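Local coordinates for transglutaminase-like domain-containing protein (Streptococcus suis, PDB 4XZ7), which has transglutaminase activity, which would couple glutamine side chains to amines such as lysine, and acts as an antiphagocytic virulence factor, at residues L280-V284 with I357-E362; V285-A290 with E351-I357; W306-D310 with I334-Y339. All coordinates share one frame. Residues are numbered along the deposited sequence.

How the interactions relate
All three contacts lie in the transglutaminase-like, probably catalytic part of this chain, itself a piece of a longer protein, around one five-stranded mixed sheet. Strand 282-288 comes first and serves two of them: its start, in 280-284, meets the opening of helix 359-365 in interaction 1, and its end, in 285-290, pairs with strand 354-357 in interaction 2. Strand 305-309 follows and, in interaction 3, takes up the loop 334-339 that leads into strand 340-343. The loops are nested: interaction 3 lies within the loop closed by interaction 2, which lies within that of interaction 1. I357 belongs to interactions 1 and 2, W306 packs against interaction 1, and Y339 touches M355 of interaction 2.

Interaction 1: residues L280-V284 with I357-E362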
# COMPACT_ATOMS: atom_id res chain seq x y z
N LEU B 280 -25.66 -8.98 -25.30
CA LEU B 280 -24.80 -8.46 -26.35
C LEU B 280 -23.35 -8.88 -26.10
O LEU B 280 -22.62 -8.19 -25.37
CB LEU B 280 -24.92 -6.94 -26.42
CG LEU B 280 -26.04 -6.25 -27.21
CD1 LEU B 280 -27.06 -7.23 -27.75
CD2 LEU B 280 -26.70 -5.17 -26.35
N PRO B 281 -22.92 -10.02 -26.69
CA PRO B 281 -21.56 -10.55 -26.48
C PRO B 281 -20.49 -9.47 -26.51
O PRO B 281 -20.37 -8.76 -27.52
CB PRO B 281 -21.39 -11.51 -27.66
CG PRO B 281 -22.81 -12.06 -27.85
CD PRO B 281 -23.72 -10.87 -27.59
N ALA B 282 -19.75 -9.33 -25.41
CA ALA B 282 -18.79 -8.24 -25.28
C ALA B 282 -17.52 -8.65 -24.54
O ALA B 282 -17.52 -9.55 -23.70
CB ALA B 282 -19.45 -7.06 -24.57
N TYR B 283 -16.42 -7.99 -24.86
CA TYR B 283 -15.20 -8.14 -24.07
C TYR B 283 -14.41 -6.85 -24.16
O TYR B 283 -14.72 -5.97 -24.98
CB TYR B 283 -14.37 -9.37 -24.51
CG TYR B 283 -13.69 -9.31 -25.88
CD1 TYR B 283 -12.30 -9.31 -25.99
CD2 TYR B 283 -14.43 -9.28 -27.07
CE1 TYR B 283 -11.66 -9.27 -27.22
CE2 TYR B 283 -13.80 -9.24 -28.31
CZ TYR B 283 -12.41 -9.22 -28.38
OH TYR B 283 -11.75 -9.18 -29.59
N VAL B 284 -13.40 -6.73 -23.31
CA VAL B 284 -12.59 -5.52 -23.23
C VAL B 284 -11.34 -5.65 -24.09
O VAL B 284 -10.62 -6.64 -24.03
CB VAL B 284 -12.18 -5.22 -21.77
CG1 VAL B 284 -11.31 -4.00 -21.70
CG2 VAL B 284 -13.41 -5.03 -20.91
N ILE B 357 -7.77 -6.89 -31.30
CA ILE B 357 -8.90 -7.78 -31.10
C ILE B 357 -8.49 -9.24 -31.27
O ILE B 357 -7.40 -9.54 -31.76
CB ILE B 357 -10.05 -7.46 -32.07
CG1 ILE B 357 -9.75 -8.01 -33.46
CG2 ILE B 357 -10.27 -5.94 -32.16
CD1 ILE B 357 -10.95 -7.97 -34.40
N ASP B 358 -9.36 -10.16 -30.85
CA ASP B 358 -9.11 -11.59 -31.01
C ASP B 358 -10.28 -12.24 -31.76
O ASP B 358 -11.33 -12.55 -31.17
CB ASP B 358 -8.86 -12.24 -29.64
CG ASP B 358 -8.78 -13.78 -29.71
OD1 ASP B 358 -8.60 -14.36 -30.81
OD2 ASP B 358 -8.89 -14.41 -28.63
N SER B 359 -10.10 -12.45 -33.05
CA SER B 359 -11.21 -12.86 -33.92
C SER B 359 -11.71 -14.26 -33.60
O SER B 359 -12.88 -14.56 -33.80
CB SER B 359 -10.78 -12.77 -35.38
OG SER B 359 -10.21 -11.50 -35.67
N ASN B 360 -10.82 -15.12 -33.12
CA ASN B 360 -11.21 -16.47 -32.76
C ASN B 360 -12.15 -16.41 -31.58
O ASN B 360 -13.21 -17.05 -31.57
CB ASN B 360 -9.98 -17.32 -32.44
CG ASN B 360 -8.98 -17.37 -33.58
OD1 ASN B 360 -9.36 -17.55 -34.74
ND2 ASN B 360 -7.71 -17.18 -33.26
N TYR B 361 -11.78 -15.60 -30.59
CA TYR B 361 -12.63 -15.41 -29.44
C TYR B 361 -13.98 -14.82 -29.85
O TYR B 361 -15.02 -15.19 -29.32
CB TYR B 361 -11.98 -14.51 -28.39
CG TYR B 361 -12.97 -14.24 -27.29
CD1 TYR B 361 -13.20 -15.17 -26.29
CD2 TYR B 361 -13.73 -13.08 -27.29
CE1 TYR B 361 -14.15 -14.94 -25.30
CE2 TYR B 361 -14.68 -12.85 -26.33
CZ TYR B 361 -14.87 -13.77 -25.33
OH TYR B 361 -15.82 -13.49 -24.39
N GLU B 362 -13.95 -13.87 -30.77
CA GLU B 362 -15.19 -13.23 -31.20
C GLU B 362 -16.10 -14.26 -31.87
O GLU B 362 -17.28 -14.37 -31.51
CB GLU B 362 -14.88 -12.04 -32.12
CG GLU B 362 -14.59 -10.76 -31.33
CD GLU B 362 -14.02 -9.61 -32.17
OE1 GLU B 362 -14.27 -9.55 -33.40
OE2 GLU B 362 -13.33 -8.76 -31.58
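Residues 282-284 run extended at the start of strand 282-288, while across from them the chain leaves strand 354-357 at I357, turns at D358 and enters helix 359-365. D358 is the N-cap: its OD1 accepts weak bonds from N360 N (3.3 Å) and Y361 N (3.4 Å), and the first helical turn closes with E362 N to D358 O at 3.0 Å. This strand-to-helix junction borders the central sheet of the papain-like transglutaminase fold, and one side chain, Y283, makes nearly all of the contact. Its p rotamer carries the ring across to the junction, where the edge of Y361 meets its face in a T-shaped stack, with centroids 4.9 Å apart, planes at 62° and Y283 CD2 3.7 Å from Y361 CE2. E362 OE1 forms a salt bridge with R299 of strand 294-302, and the second subunit of the dimer comes in here, its Q136 packing on Y283 and its L137 on Y361. The Y283 hydroxyl works in both directions: OH accepts from D358 N at 2.9 Å, almost linearly (176°), and donates to E362 OE2 at 2.6 Å, although the position of that oxygen is less certain.

Interaction 2: residues V285-A290 with E351-I357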
# COMPACT_ATOMS: atom_id res chain seq x y z
N VAL B 285 -11.06 -4.62 -24.88
CA VAL B 285 -9.84 -4.61 -25.68
C VAL B 285 -9.00 -3.37 -25.42
O VAL B 285 -9.50 -2.35 -24.92
CB VAL B 285 -10.16 -4.69 -27.18
CG1 VAL B 285 -10.73 -6.07 -27.55
CG2 VAL B 285 -11.11 -3.57 -27.59
N VAL B 286 -7.72 -3.45 -25.79
CA VAL B 286 -6.80 -2.34 -25.66
C VAL B 286 -6.07 -2.09 -26.97
O VAL B 286 -5.90 -3.00 -27.79
CB VAL B 286 -5.76 -2.57 -24.56
CG1 VAL B 286 -6.44 -2.72 -23.21
CG2 VAL B 286 -4.91 -3.80 -24.89
N GLY B 287 -5.61 -0.86 -27.15
CA GLY B 287 -4.93 -0.46 -28.35
C GLY B 287 -4.42 0.94 -28.14
O GLY B 287 -4.01 1.31 -27.03
N LYS B 288 -4.45 1.74 -29.19
CA LYS B 288 -4.00 3.12 -29.05
C LYS B 288 -4.98 4.13 -29.63
O LYS B 288 -5.67 3.84 -30.62
CB LYS B 288 -2.62 3.30 -29.69
CG LYS B 288 -1.53 2.59 -28.90
CD LYS B 288 -0.14 2.98 -29.33
CE LYS B 288 0.89 2.29 -28.44
NZ LYS B 288 2.27 2.80 -28.69
N ASN B 289 -5.02 5.28 -28.97
CA ASN B 289 -5.72 6.48 -29.42
C ASN B 289 -5.50 6.79 -30.87
O ASN B 289 -4.51 6.34 -31.45
CB ASN B 289 -5.27 7.71 -28.63
CG ASN B 289 -6.40 8.41 -27.97
OD1 ASN B 289 -7.56 8.11 -28.23
ND2 ASN B 289 -6.08 9.36 -27.09
N ALA B 290 -6.37 7.62 -31.43
CA ALA B 290 -6.11 8.23 -32.72
C ALA B 290 -4.99 9.26 -32.58
O ALA B 290 -4.47 9.75 -33.58
CB ALA B 290 -7.38 8.86 -33.29
N GLU B 351 0.51 2.87 -35.39
CA GLU B 351 0.73 3.12 -33.98
C GLU B 351 -0.28 4.12 -33.42
O GLU B 351 -0.03 4.77 -32.40
CB GLU B 351 2.15 3.61 -33.74
CG GLU B 351 3.08 2.47 -33.37
CD GLU B 351 2.66 1.78 -32.10
OE1 GLU B 351 2.65 2.44 -31.04
OE2 GLU B 351 2.31 0.57 -32.14
N ARG B 352 -1.41 4.22 -34.10
CA ARG B 352 -2.51 5.07 -33.66
C ARG B 352 -3.81 4.53 -34.22
O ARG B 352 -3.83 3.94 -35.29
CB ARG B 352 -2.29 6.52 -34.09
CG ARG B 352 -1.84 6.68 -35.54
CD ARG B 352 -1.69 8.15 -35.92
NE ARG B 352 -2.96 8.86 -35.82
CZ ARG B 352 -3.82 9.00 -36.82
NH1 ARG B 352 -3.54 8.49 -38.02
NH2 ARG B 352 -4.95 9.66 -36.64
N ASN B 353 -4.89 4.71 -33.46
CA ASN B 353 -6.23 4.32 -33.87
C ASN B 353 -6.38 2.85 -34.23
O ASN B 353 -6.97 2.50 -35.25
CB ASN B 353 -6.70 5.18 -35.05
CG ASN B 353 -8.22 5.20 -35.18
OD1 ASN B 353 -8.94 5.10 -34.19
ND2 ASN B 353 -8.70 5.32 -36.41
N TYR B 354 -5.85 1.98 -33.37
CA TYR B 354 -6.16 0.55 -33.45
C TYR B 354 -6.60 0.01 -32.10
O TYR B 354 -6.23 0.54 -31.05
CB TYR B 354 -4.96 -0.26 -33.96
CG TYR B 354 -3.78 -0.26 -33.02
CD1 TYR B 354 -3.62 -1.25 -32.05
CD2 TYR B 354 -2.81 0.74 -33.09
CE1 TYR B 354 -2.53 -1.24 -31.18
CE2 TYR B 354 -1.72 0.76 -32.23
CZ TYR B 354 -1.59 -0.24 -31.28
OH TYR B 354 -0.51 -0.22 -30.43
N MET B 355 -7.41 -1.04 -32.15
CA MET B 355 -7.71 -1.88 -31.00
C MET B 355 -7.23 -3.29 -31.34
O MET B 355 -7.45 -3.77 -32.46
CB MET B 355 -9.21 -1.88 -30.67
CG MET B 355 -9.65 -0.59 -29.98
SD MET B 355 -8.88 -0.49 -28.35
CE MET B 355 -8.54 1.26 -28.17
N ILE B 356 -6.57 -3.94 -30.39
CA ILE B 356 -6.07 -5.30 -30.58
C ILE B 356 -7.17 -6.31 -30.27
O ILE B 356 -7.49 -6.55 -29.11
CB ILE B 356 -4.82 -5.57 -29.71
CG1 ILE B 356 -3.72 -4.57 -30.07
CG2 ILE B 356 -4.36 -7.01 -29.87
CD1 ILE B 356 -2.43 -4.70 -29.27
N ILE B 357 -7.77 -6.89 -31.30
CA ILE B 357 -8.90 -7.78 -31.10
C ILE B 357 -8.49 -9.24 -31.27
O ILE B 357 -7.40 -9.54 -31.76
CB ILE B 357 -10.05 -7.46 -32.07
CG1 ILE B 357 -9.75 -8.01 -33.46
CG2 ILE B 357 -10.27 -5.94 -32.16
CD1 ILE B 357 -10.95 -7.97 -34.40
O HOH W 1 -6.59 -6.07 -26.66
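Two residues, N353 and Y354, stand opposite the single residue K288, a G1 beta bulge in which N353 takes the positive phi (57°) that this position needs. The bulge is stitched by N353 N to N289 O at 2.6 Å and, more weakly, by Y354 N to K288 O at 3.3 Å. Beyond it K288 N donates to Y354 O and I356 N to V286 O, each at 2.8 Å. G287 and M355 form the non-hydrogen-bonded pair between them, CA to CA 4.1 Å. Glycine suits this spot, since an ideal CB on G287 would fall 1.9 Å from Y354 O; instead G287 CA makes a CH...O contact with that oxygen at 3.2 Å. Strands 282-288 and 354-357 are antiparallel neighbours in the mixed sheet of the transglutaminase-like core, their segments running at 146°. At V286 they part, and a water accepting from V286 N (3.0 Å) and probably donating to I356 O (2.7 Å) replaces the direct bond. M355 SD lies 3.9 Å from V285 CG2, whereas K288 and Y354 share a face, with K288 CG 3.4 Å from Y354 OH. N353 ND2 reaches out to S338 O in the neighbouring loop. At the exposed end R352 NE donates to A290 O at 2.8 Å, and K288 NZ meets the poorly ordered E351 at OE1 in a very short salt bridge of 2.4 Å.

Interaction 3: residues W306-D310 with I334-Y339; sequences WHTID and IGEDSY
The D337 carboxylate grips strand 305-309 with both oxygens: OD2 accepts from H307 ND1 at 2.6 Å (170°) and OD1 from T308 N at 2.8 Å. D337 N returns a bond to T308 O at 2.9 Å. The segments run in opposite directions, CA pairs T308-D337, I309-E336 and D310-G335 lying 4.7, 5.4 and 6.8 Å apart. Y339 OH donates to D310 OD1 at 2.8 Å; H307, D337 and Y339 have chi1 m, D310 t. Residues 306-310 are extended; G335 to S338 form a type II turn, E336 at -42/123 and D337 at 60/42, closed weakly by S338 N to G335 O at 3.2 Å. One water lies 2.7 Å from both T308 OG1, also hydrogen-bonded to R299 NH1, and Y339 O; another accepts from D310 N (2.7 Å) and donates to I334 O (2.6 Å) and T308 O (3.2 Å). The apolar contacts are few: T308 CG2 to Y339 CD2 is 3.8 Å and I309 CD1 to E336 CB 4.4 Å. D310 OD2 bonds H295 NE2, consistent with the His-Asp pair of the transglutaminase triad. H307 also bonds Y302 O through NE2, so both its nitrogens act as donors, as expected of a charged imidazolium facing D337.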
# COMPACT_ATOMS: atom_id res chain seq x y z
N TRP B 306 -19.37 -7.61 -35.08
CA TRP B 306 -18.61 -7.17 -33.92
C TRP B 306 -18.22 -5.72 -34.13
O TRP B 306 -17.72 -5.36 -35.20
CB TRP B 306 -17.36 -8.04 -33.72
CG TRP B 306 -17.65 -9.34 -33.06
CD1 TRP B 306 -17.86 -10.55 -33.67
CD2 TRP B 306 -17.78 -9.56 -31.66
NE1 TRP B 306 -18.11 -11.52 -32.72
CE2 TRP B 306 -18.07 -10.93 -31.48
CE3 TRP B 306 -17.68 -8.73 -30.54
CZ2 TRP B 306 -18.25 -11.49 -30.22
CZ3 TRP B 306 -17.87 -9.29 -29.29
CH2 TRP B 306 -18.14 -10.65 -29.14
N HIS B 307 -18.47 -4.89 -33.13
CA HIS B 307 -18.20 -3.46 -33.20
C HIS B 307 -17.26 -2.99 -32.10
O HIS B 307 -17.31 -3.50 -30.97
CB HIS B 307 -19.50 -2.66 -33.09
CG HIS B 307 -20.53 -3.05 -34.10
ND1 HIS B 307 -20.51 -2.58 -35.40
CD2 HIS B 307 -21.60 -3.87 -34.01
CE1 HIS B 307 -21.54 -3.09 -36.06
NE2 HIS B 307 -22.21 -3.88 -35.24
N THR B 308 -16.43 -2.00 -32.42
CA THR B 308 -15.68 -1.30 -31.38
C THR B 308 -16.51 -0.13 -30.84
O THR B 308 -16.96 0.74 -31.60
CB THR B 308 -14.33 -0.77 -31.90
OG1 THR B 308 -13.70 -1.79 -32.68
CG2 THR B 308 -13.43 -0.40 -30.73
N ILE B 309 -16.74 -0.16 -29.54
CA ILE B 309 -17.45 0.88 -28.82
C ILE B 309 -16.54 1.56 -27.80
O ILE B 309 -16.08 0.92 -26.84
CB ILE B 309 -18.68 0.31 -28.09
CG1 ILE B 309 -19.57 -0.44 -29.07
CG2 ILE B 309 -19.43 1.44 -27.38
CD1 ILE B 309 -20.21 0.47 -30.12
N ASP B 310 -16.23 2.83 -28.07
CA ASP B 310 -15.44 3.70 -27.18
C ASP B 310 -16.37 4.48 -26.26
O ASP B 310 -17.05 5.41 -26.72
CB ASP B 310 -14.58 4.67 -28.00
CG ASP B 310 -13.47 5.31 -27.18
OD1 ASP B 310 -12.51 5.79 -27.80
OD2 ASP B 310 -13.54 5.34 -25.92
N ILE B 334 -22.04 7.51 -31.07
CA ILE B 334 -21.11 6.95 -30.08
C ILE B 334 -19.84 6.39 -30.74
O ILE B 334 -19.14 5.54 -30.17
CB ILE B 334 -21.76 5.84 -29.19
CG1 ILE B 334 -22.08 4.58 -30.00
CG2 ILE B 334 -22.98 6.37 -28.45
CD1 ILE B 334 -23.34 4.67 -30.77
N GLY B 335 -19.55 6.87 -31.95
CA GLY B 335 -18.30 6.56 -32.63
C GLY B 335 -18.09 5.09 -32.99
O GLY B 335 -16.95 4.65 -33.12
N GLU B 336 -19.19 4.35 -33.15
CA GLU B 336 -19.16 2.95 -33.54
C GLU B 336 -18.12 2.66 -34.63
O GLU B 336 -18.14 3.30 -35.70
CB GLU B 336 -20.56 2.51 -34.00
CG GLU B 336 -20.62 1.20 -34.78
CD GLU B 336 -22.06 0.78 -35.13
OE1 GLU B 336 -22.99 1.04 -34.33
OE2 GLU B 336 -22.25 0.18 -36.20
N ASP B 337 -17.21 1.74 -34.34
CA ASP B 337 -16.25 1.21 -35.30
C ASP B 337 -15.34 2.24 -35.91
O ASP B 337 -15.07 2.20 -37.12
CB ASP B 337 -16.99 0.48 -36.43
CG ASP B 337 -17.61 -0.80 -35.96
OD1 ASP B 337 -17.02 -1.41 -35.05
OD2 ASP B 337 -18.66 -1.18 -36.50
N SER B 338 -14.85 3.16 -35.10
CA SER B 338 -13.97 4.20 -35.62
C SER B 338 -12.50 3.79 -35.51
O SER B 338 -11.61 4.54 -35.90
CB SER B 338 -14.21 5.51 -34.87
OG SER B 338 -13.73 5.41 -33.55
N TYR B 339 -12.26 2.59 -34.97
CA TYR B 339 -10.91 2.07 -34.82
C TYR B 339 -10.53 1.09 -35.93
O TYR B 339 -11.36 0.32 -36.40
CB TYR B 339 -10.75 1.37 -33.47
CG TYR B 339 -10.60 2.33 -32.33
CD1 TYR B 339 -9.33 2.72 -31.88
CD2 TYR B 339 -11.71 2.88 -31.71
CE1 TYR B 339 -9.20 3.61 -30.84
CE2 TYR B 339 -11.59 3.78 -30.67
CZ TYR B 339 -10.34 4.14 -30.23
OH TYR B 339 -10.23 5.03 -29.18
O HOH W 2 -13.50 -0.71 -35.18
O HOH W 3 -17.36 3.71 -30.35